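PDB 2H0A: transcriptional regulator from Thermus thermophilus, which probably represses transcription as a CcpA-like member of the LacI/GalR family, through a periplasmic-binding-protein-like core expected to respond to an effector. Local coordinates for residues E19-E22 with G23-E27; V81-V84 with D85-N88; L169-R172 with H173-K177. All blocks are in the same frame, centred on the assembly; numbering follows the deposited sequence.

Contact 1 (E19-E22 with G23-E27); sequences EGIE and GVLLE
Ile-21 holds CG1 opposite its carbonyl carbon (chi1 -65°), which leaves CG2 beside that carbon and directed along the helix toward Leu-25. Leu-25 has its CG opposite the carbonyl carbon as well (chi1 -70°), leaning back over the preceding turn, and the two side chains run side by side, pointing the same way. Branch meets branch: CG2 of Ile-21 lies 3.3 Å from CD1 of Leu-25. This is an i to i+4 apolar pair on helix 12-25, the helix of a beta-alpha-beta unit between strands 2-6 and 31-34 in a type I periplasmic-binding-protein fold. Such a pair illustrates how a helix presents one apolar ridge to its sheet. Both residues press on Leu-32 of strand 31-34, and both also reach Ala-241 of helix 233-248, where Val-24 joins them.

The spacing of the ridge is set by main-chain bonds of the same i to i+4 step. Gly-23 N donates to Glu-19 O at 2.9 Å. Leu-25 N reaches Ile-21 O at 2.8 Å, so the bond and the apolar pair join the same two residues. Leu-26 N in turn bonds Glu-22 O at 2.9 Å. On the outer flank, Glu-19 turns its carboxylate back along the helix, where OE1 forms a salt bridge with Arg-15.

Carbonyl oxygens also receive aliphatic cover from the following turn. CG2 of Val-24 lies 3.5 Å from Gly-20 O, and CG of Leu-26 rests 3.3 Å from Glu-22 O.

Contact 2 (V81-V84 with D85-N88); sequences VVLV and DAQN
Leu-83 and Asn-88 set their side chains slantwise to each other, the leucine standing out across the strand direction and the asparagine coming in from the chain that curls back past it after the turn. The touching atoms are CD1 of Leu-83 and CB of Asn-88, 3.2 Å apart. Leu-83 CD1 also lies 4.0 Å from Gln-87 C, so this methyl bears on main chain as well as side chain. Nearer the turn, the methyl of Ala-86 faces the root of the leucine, with the CB atoms of Leu-83 and Ala-86 4.2 Å apart.

Between strand and loop sits Asp-85, whose backbone takes up a left-handed conformation (phi 70°) and bends the chain round. Strand 81-84 lies within the parallel sheet of the N-terminal half of a type I periplasmic-binding-protein fold, flanked by strands 58-62 and 92-96, and here the chain passes to its next parallel neighbour through loop rather than helix. The aspartate holds CG opposite its backbone N (chi1 -175°), carrying the carboxylate away from the strand to where OD2 hydrogen-bonds Ser-63 OG; Arg-131 offers a long, weak ion pair. Val-84 turns to the other face of the sheet, packing on Ile-60, Ala-62 and Ala-240, while its CG2 stands 3.3 Å from Asp-85 N.

Contact 3 (L169-R172 with H173-K177); sequences LALR and HFLEK
Leu-169 opens the series through its carbonyl, which accepts a hydrogen bond from His-173 N at 3.0 Å. The next carbonyl does more: Ala-170 O takes a bond from Phe-174 N at 2.8 Å and a weak one from His-173 N. It also lies over one face of the Phe-174 ring, 3.2 Å above its plane and offset toward the rim. On the same side of the ring, Ala-170 CB comes 3.9 Å from CE2 of Phe-174. With CG opposite its carbonyl carbon, Phe-174 leans back over this turn of helix 164-175, which lies between strands 157-160 and 182-185 in the C-terminal half of the periplasmic-binding-protein-like fold, and meets Phe-117 and Leu-182; an alanine here would probably open a gap against both and leave the Ala-170 carbonyl without its aromatic cover. Leu-171 sets CG 3.9 Å from CD1 of Leu-175, the two side chains slanting across each other. Arg-172 faces the second subunit; its carbonyl oxygen lies 3.5 Å from CG of Glu-176. Its NH1 comes close to NH2 of Arg-172 there, but each arginine also packs on Glu-176 of the other subunit, which probably eases the repulsion.

Overall arrangement
From the N terminus the chain meets the contacts in series, with no nesting or crossing, and each is one continuous stretch that closes no long loop. Contact 1 comes first, on helix 12-25, ahead of strand 31-34. Contact 2 follows at the exit of strand 81-84, in the same half of the fold; the two centres are about 17 Å apart, and helix 233-248, much later in the sequence, packs against both. Contact 3, on helix 164-175, belongs to the other half, on the opposite side of the chain's centre, its centre about 42 Å from that of contact 1 and 37 Å from that of contact 2. It is the contact that also reaches the second subunit.

Contact 1 (E19-E22 with G23-E27)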
ATOM      1  N   GLU A  19      -7.609  17.841   2.683  1.00 43.79           N
ATOM      2  CA  GLU A  19      -8.063  18.941   1.850  1.00 46.12           C
ATOM      3  C   GLU A  19      -9.130  19.644   2.671  1.00 47.82           C
ATOM      4  O   GLU A  19      -9.228  20.873   2.663  1.00 48.67           O
ATOM      5  CB  GLU A  19      -8.676  18.428   0.549  1.00 47.38           C
ATOM      6  CG  GLU A  19      -9.142  19.538  -0.391  1.00 51.05           C
ATOM      7  CD  GLU A  19      -9.689  19.002  -1.710  1.00 54.48           C
ATOM      8  OE1 GLU A  19      -8.941  18.295  -2.419  1.00 56.57           O
ATOM      9  OE2 GLU A  19     -10.864  19.291  -2.041  1.00 55.43           O
ATOM     10  N   GLY A  20      -9.917  18.845   3.393  1.00 48.19           N
ATOM     11  CA  GLY A  20     -10.972  19.383   4.229  1.00 48.53           C
ATOM     12  C   GLY A  20     -10.427  20.217   5.371  1.00 49.99           C
ATOM     13  O   GLY A  20     -11.002  21.241   5.719  1.00 50.63           O
ATOM     14  N   ILE A  21      -9.315  19.778   5.953  1.00 51.09           N
ATOM     15  CA  ILE A  21      -8.681  20.485   7.062  1.00 51.73           C
ATOM     16  C   ILE A  21      -7.965  21.737   6.574  1.00 54.15           C
ATOM     17  O   ILE A  21      -8.105  22.809   7.163  1.00 54.27           O
ATOM     18  CB  ILE A  21      -7.648  19.591   7.775  1.00 49.81           C
ATOM     19  CG1 ILE A  21      -8.348  18.403   8.438  1.00 48.36           C
ATOM     20  CG2 ILE A  21      -6.881  20.405   8.788  1.00 49.09           C
ATOM     21  CD1 ILE A  21      -7.411  17.387   9.041  1.00 46.54           C
ATOM     22  N   GLU A  22      -7.188  21.596   5.502  1.00 56.53           N
ATOM     23  CA  GLU A  22      -6.457  22.729   4.942  1.00 58.93           C
ATOM     24  C   GLU A  22      -7.428  23.834   4.579  1.00 58.00           C
ATOM     25  O   GLU A  22      -7.240  24.991   4.945  1.00 57.06           O
ATOM     26  CB  GLU A  22      -5.690  22.313   3.687  1.00 62.23           C
ATOM     27  CG  GLU A  22      -4.617  21.264   3.935  1.00 68.59           C
ATOM     28  CD  GLU A  22      -3.707  21.066   2.730  1.00 71.94           C
ATOM     29  OE1 GLU A  22      -4.227  20.824   1.617  1.00 73.98           O
ATOM     30  OE2 GLU A  22      -2.468  21.146   2.896  1.00 72.53           O
ATOM     31  N   GLY A  23      -8.467  23.465   3.842  1.00 58.12           N
ATOM     32  CA  GLY A  23      -9.462  24.440   3.448  1.00 58.36           C
ATOM     33  C   GLY A  23      -9.855  25.302   4.625  1.00 58.28           C
ATOM     34  O   GLY A  23      -9.957  26.524   4.501  1.00 58.38           O
ATOM     35  N   VAL A  24     -10.064  24.670   5.774  1.00 58.09           N
ATOM     36  CA  VAL A  24     -10.453  25.399   6.969  1.00 58.45           C
ATOM     37  C   VAL A  24      -9.289  26.127   7.626  1.00 60.67           C
ATOM     38  O   VAL A  24      -9.240  27.352   7.609  1.00 61.07           O
ATOM     39  CB  VAL A  24     -11.123  24.457   7.998  1.00 55.67           C
ATOM     40  CG1 VAL A  24     -11.381  25.183   9.307  1.00 53.42           C
ATOM     41  CG2 VAL A  24     -12.427  23.945   7.436  1.00 54.46           C
ATOM     42  N   LEU A  25      -8.337  25.376   8.168  1.00 62.60           N
ATOM     43  CA  LEU A  25      -7.197  25.963   8.864  1.00 65.45           C
ATOM     44  C   LEU A  25      -6.465  27.107   8.168  1.00 67.86           C
ATOM     45  O   LEU A  25      -6.100  28.082   8.822  1.00 67.63           O
ATOM     46  CB  LEU A  25      -6.204  24.867   9.237  1.00 65.47           C
ATOM     47  CG  LEU A  25      -6.701  23.924  10.329  1.00 66.13           C
ATOM     48  CD1 LEU A  25      -5.619  22.899  10.624  1.00 67.57           C
ATOM     49  CD2 LEU A  25      -7.052  24.714  11.588  1.00 66.01           C
ATOM     50  N   LEU A  26      -6.256  26.999   6.857  1.00 70.84           N
ATOM     51  CA  LEU A  26      -5.554  28.047   6.125  1.00 73.09           C
ATOM     52  C   LEU A  26      -6.376  29.319   5.969  1.00 73.52           C
ATOM     53  O   LEU A  26      -5.850  30.363   5.606  1.00 74.29           O
ATOM     54  CB  LEU A  26      -5.110  27.555   4.745  1.00 74.15           C
ATOM     55  CG  LEU A  26      -4.212  26.309   4.689  1.00 76.93           C
ATOM     56  CD1 LEU A  26      -3.825  26.062   3.238  1.00 77.40           C
ATOM     57  CD2 LEU A  26      -2.963  26.476   5.551  1.00 76.09           C
ATOM     58  N   GLU A  27      -7.671  29.236   6.230  1.00 73.94           N
ATOM     59  CA  GLU A  27      -8.530  30.410   6.147  1.00 74.30           C
ATOM     60  C   GLU A  27      -8.318  31.248   7.408  1.00 74.00           C
ATOM     61  O   GLU A  27      -8.490  32.463   7.400  1.00 74.11           O
ATOM     62  CB  GLU A  27      -9.999  29.981   6.053  1.00 76.13           C
ATOM     63  CG  GLU A  27     -10.992  31.129   6.183  1.00 77.74           C
ATOM     64  CD  GLU A  27     -11.379  31.722   4.847  1.00 78.99           C
ATOM     65  OE1 GLU A  27     -12.063  31.020   4.072  1.00 79.96           O
ATOM     66  OE2 GLU A  27     -11.002  32.882   4.572  1.00 80.15           O
TER

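Contact 2 (V81-V84 with D85-N88)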
ATOM      1  N   VAL A  81      -6.336  18.155  21.461  1.00 65.36           N
ATOM      2  CA  VAL A  81      -6.385  17.108  20.450  1.00 61.35           C
ATOM      3  C   VAL A  81      -7.816  16.782  20.025  1.00 59.78           C
ATOM      4  O   VAL A  81      -8.694  16.554  20.860  1.00 59.48           O
ATOM      5  CB  VAL A  81      -5.707  15.816  20.961  1.00 59.64           C
ATOM      6  CG1 VAL A  81      -5.672  14.776  19.857  1.00 58.87           C
ATOM      7  N   VAL A  82      -8.045  16.767  18.718  1.00 57.76           N
ATOM      8  CA  VAL A  82      -9.359  16.457  18.177  1.00 56.81           C
ATOM      9  C   VAL A  82      -9.246  15.275  17.216  1.00 56.66           C
ATOM     10  O   VAL A  82      -8.489  15.323  16.245  1.00 57.01           O
ATOM     11  CB  VAL A  82      -9.956  17.679  17.438  1.00 56.20           C
ATOM     12  CG1 VAL A  82      -8.989  18.168  16.379  1.00 57.17           C
ATOM     13  CG2 VAL A  82     -11.291  17.314  16.813  1.00 55.01           C
ATOM     14  N   LEU A  83      -9.992  14.211  17.509  1.00 55.64           N
ATOM     15  CA  LEU A  83      -9.995  13.000  16.689  1.00 54.51           C
ATOM     16  C   LEU A  83     -10.979  13.100  15.534  1.00 53.44           C
ATOM     17  O   LEU A  83     -12.057  13.668  15.681  1.00 54.24           O
ATOM     18  CB  LEU A  83     -10.388  11.786  17.528  1.00 55.08           C
ATOM     19  CG  LEU A  83      -9.438  11.252  18.593  1.00 57.12           C
ATOM     20  CD1 LEU A  83     -10.128  10.134  19.351  1.00 57.79           C
ATOM     21  CD2 LEU A  83      -8.171  10.735  17.940  1.00 59.28           C
ATOM     22  N   VAL A  84     -10.606  12.543  14.389  1.00 51.22           N
ATOM     23  CA  VAL A  84     -11.480  12.544  13.232  1.00 50.74           C
ATOM     24  C   VAL A  84     -11.489  11.135  12.664  1.00 52.28           C
ATOM     25  O   VAL A  84     -10.439  10.507  12.534  1.00 51.48           O
ATOM     26  CB  VAL A  84     -11.017  13.546  12.144  1.00 49.33           C
ATOM     27  CG1 VAL A  84      -9.624  13.199  11.658  1.00 48.93           C
ATOM     28  CG2 VAL A  84     -12.011  13.540  10.983  1.00 46.80           C
ATOM     29  N   ASP A  85     -12.684  10.646  12.335  1.00 54.04           N
ATOM     30  CA  ASP A  85     -12.865   9.298  11.813  1.00 55.38           C
ATOM     31  C   ASP A  85     -12.599   8.320  12.945  1.00 56.24           C
ATOM     32  O   ASP A  85     -12.310   7.148  12.719  1.00 54.99           O
ATOM     33  CB  ASP A  85     -11.899   9.021  10.665  1.00 57.20           C
ATOM     34  CG  ASP A  85     -12.137   7.673  10.025  1.00 58.93           C
ATOM     35  OD1 ASP A  85     -13.193   7.502   9.383  1.00 59.59           O
ATOM     36  OD2 ASP A  85     -11.280   6.778  10.174  1.00 60.50           O
ATOM     37  N   ALA A  86     -12.688   8.827  14.171  1.00 58.56           N
ATOM     38  CA  ALA A  86     -12.468   8.030  15.375  1.00 59.68           C
ATOM     39  C   ALA A  86     -13.321   8.593  16.504  1.00 60.30           C
ATOM     40  O   ALA A  86     -13.830   9.705  16.400  1.00 60.63           O
ATOM     41  CB  ALA A  86     -10.993   8.068  15.766  1.00 59.40           C
ATOM     42  N   GLN A  87     -13.483   7.820  17.573  1.00 61.95           N
ATOM     43  CA  GLN A  87     -14.272   8.251  18.721  1.00 63.25           C
ATOM     44  C   GLN A  87     -13.511   8.018  20.009  1.00 63.94           C
ATOM     45  O   GLN A  87     -12.783   7.039  20.142  1.00 64.69           O
ATOM     46  CB  GLN A  87     -15.587   7.487  18.810  1.00 62.99           C
ATOM     47  CG  GLN A  87     -16.538   7.718  17.675  1.00 65.35           C
ATOM     48  CD  GLN A  87     -17.864   7.043  17.926  1.00 68.18           C
ATOM     49  OE1 GLN A  87     -18.549   7.354  18.898  1.00 69.59           O
ATOM     50  NE2 GLN A  87     -18.232   6.106  17.055  1.00 69.59           N
ATOM     51  N   ASN A  88     -13.698   8.915  20.965  1.00 65.04           N
ATOM     52  CA  ASN A  88     -13.030   8.796  22.245  1.00 65.37           C
ATOM     53  C   ASN A  88     -13.769   9.651  23.268  1.00 65.39           C
ATOM     54  O   ASN A  88     -14.121  10.802  22.998  1.00 65.46           O
ATOM     55  CB  ASN A  88     -11.577   9.258  22.120  1.00 66.48           C
ATOM     56  CG  ASN A  88     -10.747   8.897  23.328  1.00 67.32           C
ATOM     57  OD1 ASN A  88     -10.612   7.727  23.665  1.00 68.68           O
ATOM     58  ND2 ASN A  88     -10.186   9.900  23.987  1.00 68.38           N
TER

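Contact 3 (L169-R172 with H173-K177)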
ATOM      1  N   LEU A 169      -9.601 -10.203  -7.818  1.00 31.16           N
ATOM      2  CA  LEU A 169      -9.496 -11.558  -7.296  1.00 29.86           C
ATOM      3  C   LEU A 169     -10.881 -12.000  -6.795  1.00 31.87           C
ATOM      4  O   LEU A 169     -11.303 -13.141  -7.019  1.00 30.79           O
ATOM      5  CB  LEU A 169      -8.504 -11.604  -6.135  1.00 28.24           C
ATOM      6  CG  LEU A 169      -7.125 -12.289  -6.159  1.00 26.86           C
ATOM      7  CD1 LEU A 169      -6.832 -12.951  -7.483  1.00 23.01           C
ATOM      8  CD2 LEU A 169      -6.067 -11.237  -5.820  1.00 27.06           C
ATOM      9  N   ALA A 170     -11.589 -11.086  -6.133  1.00 32.21           N
ATOM     10  CA  ALA A 170     -12.914 -11.369  -5.581  1.00 32.07           C
ATOM     11  C   ALA A 170     -14.001 -11.663  -6.617  1.00 32.66           C
ATOM     12  O   ALA A 170     -14.709 -12.654  -6.506  1.00 32.27           O
ATOM     13  CB  ALA A 170     -13.352 -10.223  -4.675  1.00 31.75           C
ATOM     14  N   LEU A 171     -14.149 -10.809  -7.619  1.00 34.44           N
ATOM     15  CA  LEU A 171     -15.161 -11.057  -8.639  1.00 38.03           C
ATOM     16  C   LEU A 171     -14.907 -12.433  -9.265  1.00 40.61           C
ATOM     17  O   LEU A 171     -15.835 -13.184  -9.561  1.00 39.99           O
ATOM     18  CB  LEU A 171     -15.108  -9.977  -9.721  1.00 37.69           C
ATOM     19  CG  LEU A 171     -16.064 -10.187 -10.901  1.00 38.67           C
ATOM     20  CD1 LEU A 171     -17.499 -10.172 -10.398  1.00 36.66           C
ATOM     21  CD2 LEU A 171     -15.851  -9.110 -11.953  1.00 38.14           C
ATOM     22  N   ARG A 172     -13.634 -12.752  -9.462  1.00 44.09           N
ATOM     23  CA  ARG A 172     -13.240 -14.027 -10.040  1.00 47.57           C
ATOM     24  C   ARG A 172     -13.715 -15.150  -9.114  1.00 46.30           C
ATOM     25  O   ARG A 172     -14.143 -16.215  -9.571  1.00 43.99           O
ATOM     26  CB  ARG A 172     -11.717 -14.066 -10.191  1.00 52.25           C
ATOM     27  CG  ARG A 172     -11.224 -14.246 -11.608  1.00 61.62           C
ATOM     28  CD  ARG A 172     -11.457 -15.668 -12.096  1.00 71.78           C
ATOM     29  NE  ARG A 172     -10.786 -15.922 -13.374  1.00 80.32           N
ATOM     30  CZ  ARG A 172     -10.810 -17.087 -14.018  1.00 83.70           C
ATOM     31  NH1 ARG A 172     -11.475 -18.122 -13.511  1.00 85.94           N
ATOM     32  NH2 ARG A 172     -10.164 -17.219 -15.171  1.00 84.20           N
ATOM     33  N   HIS A 173     -13.636 -14.890  -7.809  1.00 45.00           N
ATOM     34  CA  HIS A 173     -14.055 -15.846  -6.793  1.00 44.53           C
ATOM     35  C   HIS A 173     -15.569 -16.044  -6.836  1.00 43.75           C
ATOM     36  O   HIS A 173     -16.061 -17.176  -6.847  1.00 43.95           O
ATOM     37  CB  HIS A 173     -13.655 -15.346  -5.406  1.00 45.69           C
ATOM     38  CG  HIS A 173     -14.088 -16.248  -4.300  1.00 47.89           C
ATOM     39  ND1 HIS A 173     -13.502 -17.473  -4.066  1.00 50.23           N
ATOM     40  CD2 HIS A 173     -15.081 -16.127  -3.387  1.00 49.83           C
ATOM     41  CE1 HIS A 173     -14.115 -18.067  -3.059  1.00 50.36           C
ATOM     42  NE2 HIS A 173     -15.077 -17.271  -2.629  1.00 51.34           N
ATOM     43  N   PHE A 174     -16.303 -14.935  -6.862  1.00 40.23           N
ATOM     44  CA  PHE A 174     -17.753 -14.983  -6.908  1.00 37.84           C
ATOM     45  C   PHE A 174     -18.277 -15.646  -8.185  1.00 38.89           C
ATOM     46  O   PHE A 174     -19.298 -16.334  -8.165  1.00 38.89           O
ATOM     47  CB  PHE A 174     -18.333 -13.575  -6.831  1.00 36.16           C
ATOM     48  CG  PHE A 174     -17.846 -12.765  -5.661  1.00 36.47           C
ATOM     49  CD1 PHE A 174     -17.718 -13.333  -4.398  1.00 35.41           C
ATOM     50  CD2 PHE A 174     -17.616 -11.396  -5.804  1.00 35.63           C
ATOM     51  CE1 PHE A 174     -17.381 -12.550  -3.294  1.00 34.24           C
ATOM     52  CE2 PHE A 174     -17.279 -10.607  -4.709  1.00 34.02           C
ATOM     53  CZ  PHE A 174     -17.165 -11.182  -3.453  1.00 34.07           C
ATOM     54  N   LEU A 175     -17.583 -15.436  -9.298  1.00 39.37           N
ATOM     55  CA  LEU A 175     -18.014 -15.997 -10.568  1.00 40.19           C
ATOM     56  C   LEU A 175     -18.006 -17.511 -10.627  1.00 41.42           C
ATOM     57  O   LEU A 175     -18.682 -18.092 -11.474  1.00 41.97           O
ATOM     58  CB  LEU A 175     -17.181 -15.429 -11.713  1.00 40.60           C
ATOM     59  CG  LEU A 175     -17.483 -13.955 -12.006  1.00 43.90           C
ATOM     60  CD1 LEU A 175     -16.482 -13.415 -13.009  1.00 43.12           C
ATOM     61  CD2 LEU A 175     -18.914 -13.803 -12.524  1.00 43.14           C
ATOM     62  N   GLU A 176     -17.247 -18.168  -9.753  1.00 42.41           N
ATOM     63  CA  GLU A 176     -17.252 -19.623  -9.777  1.00 43.91           C
ATOM     64  C   GLU A 176     -18.358 -20.153  -8.863  1.00 43.64           C
ATOM     65  O   GLU A 176     -18.651 -21.352  -8.836  1.00 42.35           O
ATOM     66  CB  GLU A 176     -15.871 -20.200  -9.415  1.00 44.72           C
ATOM     67  CG  GLU A 176     -15.059 -19.430  -8.398  1.00 48.82           C
ATOM     68  CD  GLU A 176     -13.617 -19.949  -8.277  1.00 51.48           C
ATOM     69  OE1 GLU A 176     -12.911 -20.016  -9.311  1.00 48.57           O
ATOM     70  OE2 GLU A 176     -13.188 -20.282  -7.144  1.00 53.11           O
ATOM     71  N   LYS A 177     -18.994 -19.230  -8.147  1.00 43.33           N
ATOM     72  CA  LYS A 177     -20.097 -19.555  -7.247  1.00 42.91           C
ATOM     73  C   LYS A 177     -21.444 -19.185  -7.886  1.00 42.33           C
ATOM     74  O   LYS A 177     -22.489 -19.708  -7.501  1.00 41.55           O
ATOM     75  CB  LYS A 177     -19.954 -18.800  -5.918  1.00 42.88           C
ATOM     76  CG  LYS A 177     -18.907 -19.352  -4.967  1.00 45.01           C
ATOM     77  CD  LYS A 177     -18.899 -18.559  -3.658  1.00 47.84           C
ATOM     78  CE  LYS A 177     -17.787 -19.003  -2.692  1.00 49.86           C
ATOM     79  NZ  LYS A 177     -18.043 -20.304  -2.001  1.00 51.93           N
TER